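Long-range contacts in peptide ABC transporter, peptide-binding protein (Enterococcus faecalis, PDB 3O6P), which probably binds extracellular peptides and delivers them to an ABC transporter for uptake, this chain being one fragment of the full-length binding protein: residues L99-L104 with V129-S134; Y31-K36 with E116-S121; D61-K66 with D201-W206; G52-D57 with K66-E71. All blocks are in the same frame, centred on the assembly; numbering follows the deposited sequence. Where two conformers were deposited one is given.

Contact 1: residues L99-L104 with V129-S134. With NA (sodium ion), chain B.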
loop_
_atom_site.group_PDB
_atom_site.type_symbol
_atom_site.label_atom_id
_atom_site.label_comp_id
_atom_site.label_asym_id
_atom_site.label_seq_id
_atom_site.Cartn_x
_atom_site.Cartn_y
_atom_site.Cartn_z
ATOM N N LEU A 99 -14.609 -14.225 -2.888
ATOM C CA LEU A 99 -13.168 -14.159 -2.727
ATOM C C LEU A 99 -12.815 -14.684 -1.337
ATOM O O LEU A 99 -13.464 -14.300 -0.372
ATOM C CB LEU A 99 -12.709 -12.695 -2.860
ATOM C CG LEU A 99 -11.226 -12.418 -2.613
ATOM C CD1 LEU A 99 -10.370 -13.214 -3.610
ATOM C CD2 LEU A 99 -10.939 -10.917 -2.680
ATOM N N THR A 100 -11.804 -15.552 -1.243
ATOM C CA THR A 100 -11.258 -15.968 0.044
ATOM C C THR A 100 -9.797 -15.579 -0.009
ATOM O O THR A 100 -9.069 -15.930 -0.950
ATOM C CB THR A 100 -11.428 -17.485 0.320
ATOM O OG1 THR A 100 -12.821 -17.775 0.438
ATOM C CG2 THR A 100 -10.750 -17.881 1.631
HETATM N N MSE A 101 -9.398 -14.747 0.943
HETATM C CA MSE A 101 -8.033 -14.215 0.929
HETATM C C MSE A 101 -7.394 -14.309 2.289
HETATM O O MSE A 101 -8.040 -14.060 3.301
HETATM C CB MSE A 101 -8.019 -12.768 0.447
HETATM C CG MSE A 101 -8.840 -11.814 1.297
HETATM SE SE MSE A 101 -8.722 -9.965 0.645
HETATM C CE MSE A 101 -6.894 -9.633 1.138
ATOM N N ASP A 102 -6.109 -14.646 2.304
ATOM C CA ASP A 102 -5.357 -14.736 3.537
ATOM C C ASP A 102 -4.463 -13.507 3.675
ATOM O O ASP A 102 -3.867 -13.070 2.698
ATOM C CB ASP A 102 -4.485 -16.001 3.514
ATOM C CG ASP A 102 -3.775 -16.237 4.823
ATOM O OD1 ASP A 102 -4.458 -16.513 5.830
ATOM O OD2 ASP A 102 -2.524 -16.179 4.837
ATOM N N ILE A 103 -4.340 -12.966 4.883
ATOM C CA ILE A 103 -3.373 -11.892 5.117
ATOM C C ILE A 103 -2.221 -12.444 5.966
ATOM O O ILE A 103 -2.414 -12.813 7.127
ATOM C CB ILE A 103 -3.977 -10.667 5.857
ATOM C CG1 ILE A 103 -5.267 -10.199 5.196
ATOM C CG2 ILE A 103 -2.931 -9.507 5.932
ATOM C CD1 ILE A 103 -5.991 -9.127 6.008
ATOM N N LEU A 104 -1.037 -12.494 5.371
ATOM C CA LEU A 104 0.171 -12.891 6.063
ATOM C C LEU A 104 0.653 -11.693 6.886
ATOM O O LEU A 104 0.616 -10.561 6.409
ATOM C CB LEU A 104 1.204 -13.275 5.011
ATOM C CG LEU A 104 2.581 -13.757 5.433
ATOM C CD1 LEU A 104 2.468 -15.095 6.187
ATOM C CD2 LEU A 104 3.447 -13.887 4.160
ATOM N N VAL A 129 -16.819 -11.847 0.516
ATOM C CA VAL A 129 -15.368 -11.920 0.795
ATOM C C VAL A 129 -15.120 -12.504 2.192
ATOM O O VAL A 129 -15.702 -12.030 3.186
ATOM C CB VAL A 129 -14.690 -10.558 0.668
ATOM C CG1 VAL A 129 -13.168 -10.673 0.937
ATOM C CG2 VAL A 129 -14.908 -9.950 -0.725
ATOM N N LYS A 130 -14.271 -13.517 2.274
ATOM C CA LYS A 130 -13.891 -14.109 3.542
ATOM C C LYS A 130 -12.411 -13.871 3.683
ATOM O O LYS A 130 -11.667 -14.007 2.703
ATOM C CB LYS A 130 -14.170 -15.609 3.543
ATOM C CG LYS A 130 -13.570 -16.317 4.741
ATOM C CD LYS A 130 -14.002 -17.778 4.833
ATOM C CE LYS A 130 -13.337 -18.469 6.033
ATOM N NZ LYS A 130 -13.927 -18.004 7.312
ATOM N N VAL A 131 -11.976 -13.489 4.882
ATOM C CA VAL A 131 -10.543 -13.177 5.074
ATOM C C VAL A 131 -10.008 -13.990 6.227
ATOM O O VAL A 131 -10.600 -13.979 7.302
ATOM C CB VAL A 131 -10.327 -11.674 5.421
ATOM C CG1 VAL A 131 -8.841 -11.381 5.597
ATOM C CG2 VAL A 131 -10.924 -10.757 4.352
ATOM N N THR A 132 -8.877 -14.664 6.008
ATOM C CA THR A 132 -8.165 -15.379 7.072
ATOM C C THR A 132 -6.859 -14.658 7.362
ATOM O O THR A 132 -6.445 -13.777 6.608
ATOM C CB THR A 132 -7.874 -16.834 6.639
ATOM O OG1 THR A 132 -7.065 -16.816 5.460
ATOM C CG2 THR A 132 -9.193 -17.555 6.316
ATOM N N VAL A 133 -6.211 -15.037 8.455
ATOM C CA VAL A 133 -4.938 -14.421 8.810
ATOM C C VAL A 133 -3.896 -15.436 9.140
ATOM O O VAL A 133 -4.205 -16.483 9.722
ATOM C CB VAL A 133 -5.082 -13.418 9.988
ATOM C CG1 VAL A 133 -6.027 -12.257 9.595
ATOM C CG2 VAL A 133 -5.552 -14.104 11.239
ATOM N N SER A 134 -2.645 -15.107 8.809
ATOM C CA SER A 134 -1.530 -15.995 9.108
ATOM C C SER A 134 -0.384 -15.237 9.755
ATOM O O SER A 134 0.526 -14.787 9.071
ATOM C CB SER A 134 -1.047 -16.685 7.842
ATOM O OG SER A 134 -2.051 -17.530 7.308
HETATM NA NA NA B . -17.910 -10.689 3.830
HETATM O O HOH W 1 -19.308 -12.428 2.972
HETATM O O HOH W 2 -19.942 -9.254 4.403
HETATM O O HOH W 3 -18.482 -11.872 5.984
#

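Contact 2: residues Y31-K36 with E116-S121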
loop_
_atom_site.group_PDB
_atom_site.type_symbol
_atom_site.label_atom_id
_atom_site.label_comp_id
_atom_site.label_asym_id
_atom_site.label_seq_id
_atom_site.Cartn_x
_atom_site.Cartn_y
_atom_site.Cartn_z
ATOM N N TYR A 31 -10.912 1.094 0.751
ATOM C CA TYR A 31 -12.080 1.826 1.228
ATOM C C TYR A 31 -12.716 1.213 2.464
ATOM O O TYR A 31 -13.456 1.898 3.194
ATOM C CB TYR A 31 -13.157 1.832 0.130
ATOM C CG TYR A 31 -13.017 2.862 -0.955
ATOM C CD1 TYR A 31 -12.902 4.216 -0.649
ATOM C CD2 TYR A 31 -13.131 2.484 -2.305
ATOM C CE1 TYR A 31 -12.835 5.178 -1.682
ATOM C CE2 TYR A 31 -13.082 3.429 -3.345
ATOM C CZ TYR A 31 -12.917 4.768 -3.029
ATOM O OH TYR A 31 -12.868 5.683 -4.057
ATOM N N SER A 32 -12.457 -0.064 2.700
ATOM C CA SER A 32 -13.140 -0.752 3.788
ATOM C C SER A 32 -12.438 -0.616 5.142
ATOM O O SER A 32 -12.956 -1.130 6.138
ATOM C CB SER A 32 -13.278 -2.241 3.463
ATOM O OG SER A 32 -12.036 -2.872 3.661
ATOM N N ILE A 33 -11.269 0.034 5.183
ATOM C CA ILE A 33 -10.479 0.075 6.425
ATOM C C ILE A 33 -10.471 1.480 7.019
ATOM O O ILE A 33 -9.967 2.426 6.407
ATOM C CB ILE A 33 -9.029 -0.417 6.167
ATOM C CG1 ILE A 33 -9.000 -1.812 5.494
ATOM C CG2 ILE A 33 -8.172 -0.350 7.460
ATOM C CD1 ILE A 33 -7.638 -2.107 4.852
ATOM N N ASP A 34 -11.046 1.605 8.202
ATOM C CA ASP A 34 -11.105 2.886 8.918
ATOM C C ASP A 34 -9.747 3.113 9.562
ATOM O O ASP A 34 -9.501 2.647 10.669
ATOM C CB ASP A 34 -12.231 2.818 9.954
ATOM C CG ASP A 34 -12.487 4.131 10.672
ATOM O OD1 ASP A 34 -11.680 5.090 10.542
ATOM O OD2 ASP A 34 -13.523 4.193 11.404
ATOM N N ARG A 35 -8.870 3.828 8.856
ATOM C CA ARG A 35 -7.501 4.078 9.330
ATOM C C ARG A 35 -7.488 4.911 10.619
ATOM O O ARG A 35 -6.592 4.737 11.468
ATOM C CB ARG A 35 -6.685 4.877 8.289
ATOM C CG ARG A 35 -6.655 4.407 6.813
ATOM C CD ARG A 35 -6.127 3.047 6.690
ATOM N NE ARG A 35 -5.713 2.661 5.320
ATOM C CZ ARG A 35 -6.517 2.547 4.252
ATOM N NH1 ARG A 35 -7.820 2.849 4.304
ATOM N NH2 ARG A 35 -6.024 2.107 3.104
ATOM N N LYS A 36 -8.441 5.836 10.749
ATOM C CA LYS A 36 -8.537 6.650 11.965
ATOM C C LYS A 36 -8.795 5.744 13.189
ATOM O O LYS A 36 -8.113 5.837 14.210
ATOM C CB LYS A 36 -9.643 7.710 11.815
ATOM C CG LYS A 36 -9.684 8.719 12.963
ATOM C CD LYS A 36 -10.814 9.740 12.772
ATOM C CE LYS A 36 -10.765 10.833 13.845
ATOM N NZ LYS A 36 -9.569 11.742 13.722
ATOM N N GLU A 116 -6.021 -8.317 12.723
ATOM C CA GLU A 116 -7.379 -8.642 13.179
ATOM C C GLU A 116 -8.379 -7.556 12.766
ATOM O O GLU A 116 -9.479 -7.854 12.267
ATOM C CB GLU A 116 -7.407 -8.844 14.706
ATOM C CG GLU A 116 -8.809 -8.946 15.291
ATOM C CD GLU A 116 -8.812 -9.154 16.819
ATOM O OE1 GLU A 116 -8.082 -8.445 17.546
ATOM O OE2 GLU A 116 -9.556 -10.029 17.289
ATOM N N PHE A 117 -7.985 -6.299 12.959
ATOM C CA PHE A 117 -8.831 -5.172 12.610
ATOM C C PHE A 117 -9.003 -5.111 11.086
ATOM O O PHE A 117 -10.091 -4.893 10.593
ATOM C CB PHE A 117 -8.239 -3.854 13.138
ATOM C CG PHE A 117 -9.098 -2.648 12.803
ATOM C CD1 PHE A 117 -10.200 -2.343 13.580
ATOM C CD2 PHE A 117 -8.806 -1.832 11.689
ATOM C CE1 PHE A 117 -11.011 -1.244 13.270
ATOM C CE2 PHE A 117 -9.607 -0.728 11.370
ATOM C CZ PHE A 117 -10.722 -0.436 12.167
ATOM N N VAL A 118 -7.918 -5.307 10.342
ATOM C CA VAL A 118 -8.007 -5.293 8.867
ATOM C C VAL A 118 -8.862 -6.431 8.309
ATOM O O VAL A 118 -9.705 -6.216 7.432
ATOM C CB VAL A 118 -6.610 -5.284 8.254
ATOM C CG1 VAL A 118 -6.688 -5.457 6.746
ATOM C CG2 VAL A 118 -5.963 -3.937 8.594
ATOM N N GLN A 119 -8.638 -7.635 8.832
ATOM C CA GLN A 119 -9.441 -8.802 8.477
ATOM C C GLN A 119 -10.914 -8.546 8.751
ATOM O O GLN A 119 -11.741 -8.780 7.869
ATOM C CB GLN A 119 -8.956 -10.006 9.294
ATOM C CG GLN A 119 -9.858 -11.198 9.235
ATOM C CD GLN A 119 -9.562 -12.198 10.362
ATOM O OE1 GLN A 119 -9.151 -11.839 11.513
ATOM N NE2 GLN A 119 -9.746 -13.457 10.044
ATOM N N GLY A 120 -11.258 -8.066 9.958
ATOM C CA GLY A 120 -12.676 -7.816 10.269
ATOM C C GLY A 120 -13.295 -6.766 9.364
ATOM O O GLY A 120 -14.455 -6.888 8.929
ATOM N N SER A 121 -12.532 -5.716 9.102
ATOM C CA SER A 121 -13.026 -4.599 8.289
ATOM C C SER A 121 -13.357 -5.027 6.855
ATOM O O SER A 121 -14.444 -4.731 6.331
ATOM C CB SER A 121 -11.981 -3.477 8.252
ATOM O OG SER A 121 -11.787 -2.887 9.542
HETATM O O HOH W 4 -15.346 -2.222 7.196
HETATM O O HOH W 5 -12.619 -0.307 9.590
#

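Contact 3: residues D61-K66 with D201-W206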
loop_
_atom_site.group_PDB
_atom_site.type_symbol
_atom_site.label_atom_id
_atom_site.label_comp_id
_atom_site.label_asym_id
_atom_site.label_seq_id
_atom_site.Cartn_x
_atom_site.Cartn_y
_atom_site.Cartn_z
ATOM N N ASP A 61 10.066 20.084 -1.014
ATOM C CA ASP A 61 10.279 20.533 -2.392
ATOM C C ASP A 61 11.659 21.205 -2.540
ATOM O O ASP A 61 12.030 22.006 -1.689
ATOM C CB ASP A 61 9.136 21.493 -2.740
ATOM C CG ASP A 61 9.245 22.084 -4.129
ATOM O OD1 ASP A 61 8.331 21.833 -4.944
ATOM O OD2 ASP A 61 10.218 22.816 -4.402
ATOM N N PRO A 62 12.430 20.864 -3.602
ATOM C CA PRO A 62 13.821 21.362 -3.711
ATOM C C PRO A 62 13.965 22.862 -3.982
ATOM O O PRO A 62 15.089 23.385 -3.967
ATOM C CB PRO A 62 14.399 20.556 -4.884
ATOM C CG PRO A 62 13.217 20.170 -5.700
ATOM C CD PRO A 62 12.076 19.985 -4.731
ATOM N N SER A 63 12.845 23.542 -4.225
ATOM C CA SER A 63 12.856 24.992 -4.485
ATOM C C SER A 63 12.186 25.826 -3.374
ATOM O O SER A 63 12.763 26.822 -2.908
ATOM C CB SER A 63 12.260 25.310 -5.865
ATOM O OG SER A 63 11.040 24.626 -6.076
ATOM N N GLY A 64 10.979 25.420 -2.973
ATOM C CA GLY A 64 10.252 26.027 -1.850
ATOM C C GLY A 64 10.210 25.123 -0.623
ATOM O O GLY A 64 10.974 24.161 -0.522
ATOM N N GLY A 65 9.318 25.417 0.318
ATOM C CA GLY A 65 9.268 24.663 1.576
ATOM C C GLY A 65 8.142 23.644 1.664
ATOM O O GLY A 65 7.658 23.338 2.765
ATOM N N LYS A 66 7.730 23.095 0.525
ATOM C CA LYS A 66 6.495 22.302 0.494
ATOM C C LYS A 66 6.722 20.827 0.737
ATOM O O LYS A 66 7.656 20.225 0.209
ATOM C CB LYS A 66 5.730 22.521 -0.799
ATOM C CG LYS A 66 5.317 23.975 -1.016
ATOM C CD LYS A 66 4.717 24.190 -2.412
ATOM C CE LYS A 66 5.754 24.001 -3.534
ATOM N NZ LYS A 66 6.899 24.961 -3.422
ATOM N N ASP A 201 18.275 17.202 -12.903
ATOM C CA ASP A 201 17.427 18.374 -12.723
ATOM C C ASP A 201 16.530 18.058 -11.539
ATOM O O ASP A 201 15.635 17.224 -11.645
ATOM C CB ASP A 201 16.608 18.651 -13.996
ATOM C CG ASP A 201 15.648 19.840 -13.863
ATOM O OD1 ASP A 201 15.294 20.247 -12.742
ATOM O OD2 ASP A 201 15.221 20.373 -14.910
ATOM N N PRO A 202 16.784 18.708 -10.399
ATOM C CA PRO A 202 16.041 18.361 -9.192
ATOM C C PRO A 202 14.551 18.681 -9.274
ATOM O O PRO A 202 13.751 18.036 -8.579
ATOM C CB PRO A 202 16.689 19.214 -8.099
ATOM C CG PRO A 202 17.916 19.785 -8.666
ATOM C CD PRO A 202 17.833 19.724 -10.162
ATOM N N GLU A 203 14.168 19.664 -10.081
ATOM C CA GLU A 203 12.744 19.995 -10.180
ATOM C C GLU A 203 11.996 18.953 -11.009
ATOM O O GLU A 203 10.867 18.589 -10.675
ATOM C CB GLU A 203 12.540 21.406 -10.721
ATOM C CG GLU A 203 13.116 22.487 -9.818
ATOM C CD GLU A 203 13.001 23.866 -10.432
ATOM O OE1 GLU A 203 12.505 23.965 -11.574
ATOM O OE2 GLU A 203 13.415 24.851 -9.783
ATOM N N LYS A 204 12.629 18.453 -12.070
ATOM C CA LYS A 204 12.030 17.369 -12.837
ATOM C C LYS A 204 11.996 16.103 -11.978
ATOM O O LYS A 204 11.019 15.367 -12.002
ATOM C CB LYS A 204 12.771 17.108 -14.157
ATOM C CG LYS A 204 12.012 16.065 -14.985
ATOM C CD LYS A 204 12.697 15.612 -16.255
ATOM C CE LYS A 204 11.916 14.419 -16.838
ATOM N NZ LYS A 204 12.298 13.098 -16.245
ATOM N N ARG A 205 13.063 15.853 -11.217
ATOM C CA ARG A 205 13.105 14.651 -10.363
ATOM C C ARG A 205 11.970 14.688 -9.321
ATOM O O ARG A 205 11.301 13.674 -9.034
ATOM C CB ARG A 205 14.483 14.503 -9.701
ATOM C CG ARG A 205 14.553 13.309 -8.763
ATOM C CD ARG A 205 15.979 13.014 -8.279
ATOM N NE ARG A 205 15.925 11.842 -7.406
ATOM C CZ ARG A 205 15.759 11.898 -6.085
ATOM N NH1 ARG A 205 15.658 13.076 -5.470
ATOM N NH2 ARG A 205 15.707 10.775 -5.371
ATOM N N TRP A 206 11.760 15.861 -8.747
ATOM C CA TRP A 206 10.674 16.028 -7.773
ATOM C C TRP A 206 9.321 15.744 -8.419
ATOM O O TRP A 206 8.469 15.038 -7.852
ATOM C CB TRP A 206 10.703 17.462 -7.219
ATOM C CG TRP A 206 9.678 17.758 -6.142
ATOM C CD1 TRP A 206 8.509 18.460 -6.290
ATOM C CD2 TRP A 206 9.747 17.383 -4.752
ATOM N NE1 TRP A 206 7.852 18.537 -5.085
ATOM C CE2 TRP A 206 8.589 17.896 -4.125
ATOM C CE3 TRP A 206 10.681 16.670 -3.977
ATOM C CZ2 TRP A 206 8.333 17.718 -2.756
ATOM C CZ3 TRP A 206 10.431 16.510 -2.605
ATOM C CH2 TRP A 206 9.259 17.014 -2.022
#

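Contact 4: residues G52-D57 with K66-E71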
loop_
_atom_site.group_PDB
_atom_site.type_symbol
_atom_site.label_atom_id
_atom_site.label_comp_id
_atom_site.label_asym_id
_atom_site.label_seq_id
_atom_site.Cartn_x
_atom_site.Cartn_y
_atom_site.Cartn_z
ATOM N N GLY A 52 -0.414 8.710 2.140
ATOM C CA GLY A 52 -0.216 7.839 0.964
ATOM C C GLY A 52 0.876 6.849 1.295
ATOM O O GLY A 52 0.899 6.242 2.383
ATOM N N LEU A 53 1.783 6.663 0.344
ATOM C CA LEU A 53 2.897 5.757 0.534
ATOM C C LEU A 53 4.064 6.496 1.166
ATOM O O LEU A 53 4.602 6.063 2.190
ATOM C CB LEU A 53 3.307 5.133 -0.804
ATOM C CG LEU A 53 4.586 4.296 -0.756
ATOM C CD1 LEU A 53 4.423 3.108 0.218
ATOM C CD2 LEU A 53 5.003 3.800 -2.148
ATOM N N VAL A 54 4.482 7.592 0.561
ATOM C CA VAL A 54 5.630 8.336 1.127
ATOM C C VAL A 54 5.135 9.042 2.400
ATOM O O VAL A 54 4.085 9.705 2.358
ATOM C CB VAL A 54 6.137 9.377 0.106
ATOM C CG1 VAL A 54 7.181 10.310 0.736
ATOM C CG2 VAL A 54 6.734 8.673 -1.115
ATOM N N PRO A 55 5.855 8.893 3.534
ATOM C CA PRO A 55 5.417 9.580 4.770
ATOM C C PRO A 55 5.327 11.087 4.629
ATOM O O PRO A 55 6.096 11.691 3.876
ATOM C CB PRO A 55 6.529 9.243 5.770
ATOM C CG PRO A 55 7.027 7.945 5.298
ATOM C CD PRO A 55 6.992 7.999 3.805
ATOM N N ALA A 56 4.388 11.670 5.365
ATOM C CA ALA A 56 4.247 13.117 5.520
ATOM C C ALA A 56 5.321 13.676 6.442
ATOM O O ALA A 56 5.849 12.961 7.288
ATOM C CB ALA A 56 2.865 13.444 6.079
ATOM N N ASP A 57 5.610 14.965 6.290
ATOM C CA ASP A 57 6.594 15.681 7.122
ATOM C C ASP A 57 7.977 15.077 7.015
ATOM O O ASP A 57 8.734 15.095 7.986
ATOM C CB ASP A 57 6.177 15.721 8.600
ATOM C CG ASP A 57 4.829 16.360 8.814
ATOM O OD1 ASP A 57 4.510 17.343 8.117
ATOM O OD2 ASP A 57 4.080 15.874 9.693
ATOM N N LYS A 66 7.730 23.095 0.525
ATOM C CA LYS A 66 6.495 22.302 0.494
ATOM C C LYS A 66 6.722 20.827 0.737
ATOM O O LYS A 66 7.656 20.225 0.209
ATOM C CB LYS A 66 5.730 22.521 -0.799
ATOM C CG LYS A 66 5.317 23.975 -1.016
ATOM C CD LYS A 66 4.717 24.190 -2.412
ATOM C CE LYS A 66 5.754 24.001 -3.534
ATOM N NZ LYS A 66 6.899 24.961 -3.422
ATOM N N ASP A 67 5.856 20.251 1.558
ATOM C CA ASP A 67 5.976 18.855 1.899
ATOM C C ASP A 67 5.579 17.963 0.725
ATOM O O ASP A 67 4.587 18.236 0.053
ATOM C CB ASP A 67 5.084 18.542 3.095
ATOM C CG ASP A 67 5.233 17.118 3.561
ATOM O OD1 ASP A 67 6.373 16.681 3.849
ATOM O OD2 ASP A 67 4.215 16.431 3.647
ATOM N N PHE A 68 6.345 16.899 0.491
ATOM C CA PHE A 68 6.007 15.930 -0.558
ATOM C C PHE A 68 4.572 15.427 -0.439
ATOM O O PHE A 68 3.844 15.379 -1.431
ATOM C CB PHE A 68 6.946 14.721 -0.521
ATOM C CG PHE A 68 6.742 13.762 -1.669
ATOM C CD1 PHE A 68 7.405 13.944 -2.887
ATOM C CD2 PHE A 68 5.879 12.677 -1.531
ATOM C CE1 PHE A 68 7.202 13.049 -3.956
ATOM C CE2 PHE A 68 5.667 11.784 -2.577
ATOM C CZ PHE A 68 6.336 11.970 -3.796
ATOM N N ALA A 69 4.182 14.991 0.758
ATOM C CA ALA A 69 2.837 14.411 0.937
ATOM C C ALA A 69 1.738 15.441 0.670
ATOM O O ALA A 69 0.714 15.116 0.061
ATOM C CB ALA A 69 2.683 13.785 2.325
ATOM N N LYS A 70 1.949 16.683 1.104
ATOM C CA LYS A 70 0.960 17.734 0.856
ATOM C C LYS A 70 0.820 18.021 -0.643
ATOM O O LYS A 70 -0.295 18.185 -1.153
ATOM C CB LYS A 70 1.297 19.015 1.623
ATOM C CG LYS A 70 1.200 18.895 3.118
ATOM C CD LYS A 70 1.755 20.165 3.768
ATOM C CE LYS A 70 1.448 20.245 5.256
ATOM N NZ LYS A 70 1.451 21.671 5.731
ATOM N N GLU A 71 1.950 18.076 -1.342
ATOM C CA GLU A 71 1.952 18.313 -2.778
ATOM C C GLU A 71 1.291 17.175 -3.560
ATOM O O GLU A 71 0.594 17.418 -4.549
ATOM C CB GLU A 71 3.377 18.543 -3.287
ATOM C CG GLU A 71 3.893 19.940 -3.045
ATOM C CD GLU A 71 5.139 20.233 -3.856
ATOM O OE1 GLU A 71 6.237 20.076 -3.296
ATOM O OE2 GLU A 71 5.029 20.601 -5.048
HETATM O O HOH W 6 6.986 14.132 2.988
#

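Contact 1: residues L99-L104 with V129-S134
Residues Leu99 to Leu104 pair one for one with Val129 to Ser134 as parallel strands, the two strands of a beta-alpha-beta crossover whose helix 109-125 connects them. Five backbone hydrogen bonds join them. Leu99 O, Met101 O and Ile103 O accept from Lys130 N, Thr132 N and Ser134 N, while Met101 N and Ile103 N donate to Lys130 O and Thr132 O. The strand directions differ by 26°, reflecting the twist of the sheet.

Apolar contacts fill the face that carries Leu99, Met101, Ile103, Val129, Val131 and Val133, where Ile103 and Val133 also meet Val115 of the connecting helix. Beta-branched residues suit extended backbone and give this face compact methyl groups. Ile103 CD1 lies 3.7 Å from Val131 CG1. Met101, present as selenomethionine, lies side by side with Val131, its CG 3.8 Å from Val131 CG2.

Polar groups gather on the other face round Asp102, whose carboxylate spans Thr132 and Ser134. With OG1 set between its own backbone N and carbonyl carbon (chi1 60°), Thr132 crosses Asp102 at about a right angle and donates to the anti lone pair of Asp102 OD1 over 2.7 Å. Ser134 OG donates to Asp102 OD2 at 2.9 Å on the syn side, 15° out of the carboxylate plane. One hydroxyl on each oxygen should fix the carboxylate's rotation.

Metal coordination occupies the start of the second strand: Val129 O binds sodium at 2.7 Å, with Gln123 O, Leu126 O and three waters as the other ligands.

Contact 2: residues Y31-K36 with E116-S121
Ser32 opens the contact through its carbonyl, with O set 3.3 Å from Ser121 CB. A water bridges the same oxygen to Ser121 O, donating to each at 2.8 Å, while Ser32 OG turns back to bond Ile29 O.

Ile33 supplies the apolar part. Its CG2 comes to the edge of the Phe117 ring, 4.2 Å from CE2 and near the ring plane, and its CD1 packs 4.0 Å from Val118 CG1; a branched side chain can meet both neighbours at once.

At Asp34 the contact passes back to polar backbone atoms. Asp34 O approaches Phe117 CE2 obliquely at 3.4 Å, and Asp34 N donates to a second water, which in turn donates to Ser121 OG at 2.7 Å. That hydroxyl is itself a donor to Phe117 O, 35° above the carbonyl plane, so a small serine links the water to its own helix. Asp34 is also the N-cap of helix 35-43, OD1 accepting from Ala37 N.

Phe117, with CG anti to its backbone N (chi1 -180°), reaches Ala37, Leu38 and Ile42 of helix 35-43. Ile33 rests on Leu225 of strand 223-228 and Ser32 on Ala83 of helix 80-94, placing this turn between helix 109-125, those two helices and the sheet.

Contact 3: residues D61-K66 with D201-W206
Trp206 offers one face of its indole to Asp61 and Pro62, which lie over its two rings in turn. Asp61 CA stands 3.6 Å from the centroid of the six-membered ring, only 17° off the normal, and Pro62 CD stands 3.8 Å from that of the five-membered ring. Both are CH-pi contacts, and proline suits the place because its CD, bonded to nitrogen, carries slightly polarised hydrogens. Trp206 also makes an edge-to-face pair with Phe68. The Asp61 carboxylate is turned 60° from the indole plane; its OD1 comes close to Trp206 NE1, but the angle is too poor for a hydrogen bond, and the N-H is given instead to Glu71 OE1.

Beyond the ring, Pro62 CG touches Pro202 O at 3.6 Å, and the CB atoms of the two prolines meet at the surface. Pro202 opens helix 202-218, where the missing N-H of proline costs no helical bond. Asp201 is the N-cap, its OD1 accepting from Glu203 N and, weakly, from Lys204 N.

The loop 61-66 is shaped by an Asx turn. Asp61 OD2 accepts three donors: Ser63 N at 2.7 Å, Ser63 OG at 2.6 Å on the syn lone pair, and Gly64 N, which comes from 45° above the carboxylate plane. Ser63 and Gly64 are poorly ordered, which makes these lengths less certain. Asp61 N closes the loop on Lys66 O at 2.7 Å. Asp61 OD1 lies close to Glu71 OE1 in one of two Glu71 conformers, a like-charged pairing that the donors on both acids would be expected to offset, while Lys66 NZ offers OD1 just a long ion pair at 3.8 Å.

Contact 4: residues G52-D57 with K66-E71
Val54 and Phe68 cross at about a right angle, the forked valine setting its two methyls against CD2 and CE2 of the phenyl ring: CG1 lies 3.5 Å from Phe68 CD2 and CG2 3.6 Å from CE2. Next to them Ala56 and Ala69 pack methyl to methyl, CB to CB 3.8 Å, and with nothing longer than CB on either residue the loop can draw close to the helix. The third direct contact is polar. Asp57 N shares its hydrogen between both oxygens of Asp67, weakly in each case: 3.1 Å and bent to OD1, 3.3 Å and nearly straight (170°) to OD2. A water adds an indirect link, donating to Pro55 O and, at 2.8 Å, to Asp67 OD1.

Asp67 is set for this by its place as N-cap of helix 68-72. With CG anti to its backbone N (chi1 -176°), the carboxylate also takes weak bonds to OD2 from Ala69 N and Lys70 N. Residues outside the two segments hold the loop: Glu213 accepts from Leu53 N and Val54 N, and Gln227 OE1 from Ala56 N. Phe68 is seated on Met209, Leu210 and Glu213 of helix 202-218, so the same helix positions both partners of the apolar contact.

Several weak donors and the positive end of the helix dipole would be expected to stabilise Asp67 as an anion. Asp57 OD1, 4.6 Å from Asp67 OD2, should oppose this in part, although Asp57 is exposed and Asp67 partly so, and solvent probably screens some of the repulsion.

Contacts 1 and 2 are neighbours, their centres 13 Å apart, and share the unit strand 99-106, helix 109-125, strand 129-136: contact 1 joins its strands, and contact 2 ties its helix to the turn before helix 35-43. Gln119 of that helix bonds back to Val131 O. Contacts 3 and 4 form a second pair, also 13 Å between centres, sharing Lys66 and meeting round Trp206, Phe68 and Glu71. Contacts 1 and 3 lie 41 Å apart, on opposite sides of the chain's centre. Along the sequence, contact 4 is nested within contact 2, while contact 3 crosses both and fastens the loop 61-66 to helix 202-218, joining parts of the fragment 135 residues apart.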